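Local coordinates for venom allergen-like (VAL) 4 protein (PDB 4P27), which binds lipids and belongs to the SCP/TAPS (CAP) family of secreted proteins, although it lacks the prototypical CAP sequence motifs, at residues Lys50-Arg55 against Ile74-Ala79. Residues are numbered along the deposited sequence; the frame is centred on the assembly and turned at random.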
ATOM      1  N   LYS A  50       1.587   2.081 -14.014  1.00 36.92           N
ATOM      2  CA  LYS A  50       1.056   1.363 -15.202  1.00 35.49           C
ATOM      3  C   LYS A  50       2.135   1.033 -16.253  1.00 33.44           C
ATOM      4  O   LYS A  50       2.193  -0.080 -16.744  1.00 31.38           O
ATOM      5  CB  LYS A  50      -0.026   2.237 -15.872  1.00 41.20           C
ATOM      6  CG  LYS A  50      -0.897   1.429 -16.812  1.00 43.95           C
ATOM      7  CD  LYS A  50      -2.329   1.401 -16.299  1.00 72.13           C
ATOM      8  CE  LYS A  50      -3.164   2.638 -16.699  1.00 65.49           C
ATOM      9  NZ  LYS A  50      -3.756   2.487 -18.057  1.00 76.15           N
ATOM     10  N   GLN A  51       3.024   1.997 -16.577  1.00 31.87           N
ATOM     11  CA  GLN A  51       4.161   1.696 -17.435  1.00 36.65           C
ATOM     12  C   GLN A  51       4.973   0.534 -16.864  1.00 39.23           C
ATOM     13  O   GLN A  51       5.411  -0.323 -17.622  1.00 34.40           O
ATOM     14  CB  GLN A  51       5.094   2.942 -17.606  1.00 41.37           C
ATOM     15  CG  GLN A  51       4.391   4.090 -18.367  1.00 56.66           C
ATOM     16  CD  GLN A  51       5.129   5.412 -18.200  1.00 75.05           C
ATOM     17  OE1 GLN A  51       4.653   6.352 -17.543  1.00 89.70           O
ATOM     18  NE2 GLN A  51       6.319   5.478 -18.767  1.00 82.52           N
ATOM     19  N   GLN A  52       5.200   0.524 -15.537  1.00 37.23           N
ATOM     20  CA  GLN A  52       5.928  -0.566 -14.892  1.00 32.30           C
ATOM     21  C   GLN A  52       5.081  -1.843 -15.058  1.00 34.08           C
ATOM     22  O   GLN A  52       5.602  -2.869 -15.464  1.00 31.81           O
ATOM     23  CB  GLN A  52       6.067  -0.340 -13.415  1.00 31.49           C
ATOM     24  CG  GLN A  52       6.849  -1.443 -12.701  1.00 33.52           C
ATOM     25  CD  GLN A  52       7.319  -1.004 -11.315  1.00 28.72           C
ATOM     26  OE1 GLN A  52       7.460   0.184 -11.062  1.00 28.31           O
ATOM     27  NE2 GLN A  52       7.605  -1.971 -10.436  1.00 26.23           N
ATOM     28  N   ALA A  53       3.800  -1.807 -14.723  1.00 25.74           N
ATOM     29  CA  ALA A  53       3.087  -3.069 -14.715  1.00 25.86           C
ATOM     30  C   ALA A  53       2.983  -3.668 -16.168  1.00 30.81           C
ATOM     31  O   ALA A  53       2.908  -4.901 -16.323  1.00 30.42           O
ATOM     32  CB  ALA A  53       1.682  -2.899 -14.181  1.00 24.54           C
ATOM     33  N   LYS A  54       2.974  -2.797 -17.197  1.00 32.26           N
ATOM     34  CA  LYS A  54       2.882  -3.288 -18.602  1.00 40.69           C
ATOM     35  C   LYS A  54       4.098  -4.122 -19.023  1.00 42.18           C
ATOM     36  O   LYS A  54       3.960  -4.906 -19.941  1.00 35.79           O
ATOM     37  CB  LYS A  54       2.759  -2.148 -19.655  1.00 41.36           C
ATOM     38  CG  LYS A  54       1.415  -1.450 -19.736  1.00 50.62           C
ATOM     39  CD  LYS A  54       1.496  -0.335 -20.779  1.00 51.85           C
ATOM     40  CE  LYS A  54       0.350   0.644 -20.619  1.00 67.15           C
ATOM     41  NZ  LYS A  54      -0.030   1.276 -21.913  1.00 72.35           N
ATOM     42  N   ARG A  55       5.273  -3.971 -18.371  1.00 35.08           N
ATOM     43  CA  ARG A  55       6.379  -4.875 -18.622  1.00 34.94           C
ATOM     44  C   ARG A  55       6.146  -6.279 -18.193  1.00 36.80           C
ATOM     45  O   ARG A  55       6.876  -7.217 -18.622  1.00 40.18           O
ATOM     46  CB  ARG A  55       7.712  -4.354 -18.021  1.00 39.44           C
ATOM     47  CG  ARG A  55       7.922  -2.919 -18.374  1.00 38.08           C
ATOM     48  CD  ARG A  55       9.319  -2.443 -17.935  1.00 45.68           C
ATOM     49  NE  ARG A  55       9.204  -1.004 -17.946  1.00 57.73           N
ATOM     50  CZ  ARG A  55       9.358  -0.212 -16.884  1.00 62.90           C
ATOM     51  NH1 ARG A  55       9.716  -0.708 -15.686  1.00 59.06           N
ATOM     52  NH2 ARG A  55       9.162   1.086 -17.044  1.00 64.22           N
ATOM     53  N   ILE A  74       9.392   7.603  -2.928  1.00 27.63           N
ATOM     54  CA  ILE A  74       8.290   6.846  -3.503  1.00 30.55           C
ATOM     55  C   ILE A  74       8.343   5.485  -2.785  1.00 31.79           C
ATOM     56  O   ILE A  74       9.409   4.887  -2.711  1.00 30.09           O
ATOM     57  CB  ILE A  74       8.502   6.643  -5.041  1.00 29.87           C
ATOM     58  CG1 ILE A  74       8.286   7.976  -5.812  1.00 31.90           C
ATOM     59  CG2 ILE A  74       7.571   5.527  -5.585  1.00 30.23           C
ATOM     60  CD1 ILE A  74       6.823   8.495  -5.770  1.00 32.16           C
ATOM     61  N   GLY A  75       7.213   4.989  -2.275  1.00 30.85           N
ATOM     62  CA  GLY A  75       7.163   3.600  -1.861  1.00 25.71           C
ATOM     63  C   GLY A  75       6.398   2.821  -2.927  1.00 25.19           C
ATOM     64  O   GLY A  75       5.709   3.400  -3.728  1.00 24.41           O
ATOM     65  N   GLN A  76       6.417   1.492  -2.848  1.00 24.62           N
ATOM     66  CA  GLN A  76       5.778   0.667  -3.883  1.00 25.47           C
ATOM     67  C   GLN A  76       5.331  -0.654  -3.263  1.00 25.34           C
ATOM     68  O   GLN A  76       6.042  -1.240  -2.455  1.00 24.42           O
ATOM     69  CB  GLN A  76       6.733   0.456  -5.037  1.00 25.87           C
ATOM     70  CG  GLN A  76       6.084  -0.200  -6.256  1.00 29.94           C
ATOM     71  CD  GLN A  76       7.052  -0.180  -7.443  1.00 34.28           C
ATOM     72  OE1 GLN A  76       7.887  -1.051  -7.511  1.00 32.21           O
ATOM     73  NE2 GLN A  76       7.038   0.878  -8.253  1.00 24.60           N
ATOM     74  N   ASN A  77       4.139  -1.088  -3.603  1.00 22.38           N
ATOM     75  CA  ASN A  77       3.703  -2.447  -3.257  1.00 20.27           C
ATOM     76  C   ASN A  77       3.454  -3.143  -4.610  1.00 24.10           C
ATOM     77  O   ASN A  77       2.907  -2.534  -5.561  1.00 25.67           O
ATOM     78  CB  ASN A  77       2.329  -2.371  -2.542  1.00 19.19           C
ATOM     79  CG  ASN A  77       2.454  -2.065  -1.059  1.00 26.72           C
ATOM     80  OD1 ASN A  77       3.552  -2.033  -0.538  1.00 24.79           O
ATOM     81  ND2 ASN A  77       1.343  -1.795  -0.375  1.00 21.45           N
ATOM     82  N   LEU A  78       3.831  -4.413  -4.688  1.00 24.19           N
ATOM     83  CA  LEU A  78       3.651  -5.212  -5.915  1.00 26.67           C
ATOM     84  C   LEU A  78       2.830  -6.475  -5.613  1.00 29.00           C
ATOM     85  O   LEU A  78       2.841  -7.034  -4.446  1.00 25.62           O
ATOM     86  CB  LEU A  78       5.016  -5.669  -6.441  1.00 31.05           C
ATOM     87  CG  LEU A  78       6.078  -4.656  -6.827  1.00 36.24           C
ATOM     88  CD1 LEU A  78       7.417  -5.369  -7.169  1.00 31.16           C
ATOM     89  CD2 LEU A  78       5.642  -3.795  -7.991  1.00 30.57           C
ATOM     90  N   ALA A  79       2.045  -6.937  -6.599  1.00 28.91           N
ATOM     91  CA  ALA A  79       1.289  -8.186  -6.368  1.00 25.20           C
ATOM     92  C   ALA A  79       1.244  -8.964  -7.698  1.00 32.63           C
ATOM     93  O   ALA A  79       1.243  -8.364  -8.782  1.00 30.11           O
ATOM     94  CB  ALA A  79      -0.093  -7.939  -5.817  1.00 27.75           C
TER
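Q52 of the helix and Q76 of the strand reach for each other from opposite directions and pair their side-chain amides through two hydrogen bonds. The sounder one runs from Q52 NE2 to Q76 OE1, 3.1 Å with an N-H...O angle of 158°; the acceptor lies near the plane of the Q52 amide, whereas the donor stands above the carbonyl plane of Q76. The return bond, Q76 NE2 to Q52 OE1, is 2.9 Å long but bent to 122° and weak. The amide planes are turned 66° apart, unlike a flat amide dimer. In both glutamines CG is anti to the backbone N and the chain beyond is extended, so that the amides meet midway between helix and strand. Glutamine suits both places, offering donor and acceptor together; the stronger polar partner of Q76 is N139, whose OD1 accepts from Q76 NE2.

L78 adds a van der Waals contact: its CD2 methyl, brought nearer by the leucine branch, lies 3.6 Å from Q52 NE2.

Through these side chains helix 43-54 meets 75-81, an outermost strand of the mixed sheet in this CAP domain. The adjoining strand 133-141 supplies V137, touched by Q52, Q76 and L78, while N61 lies against both glutamines from the intervening loop.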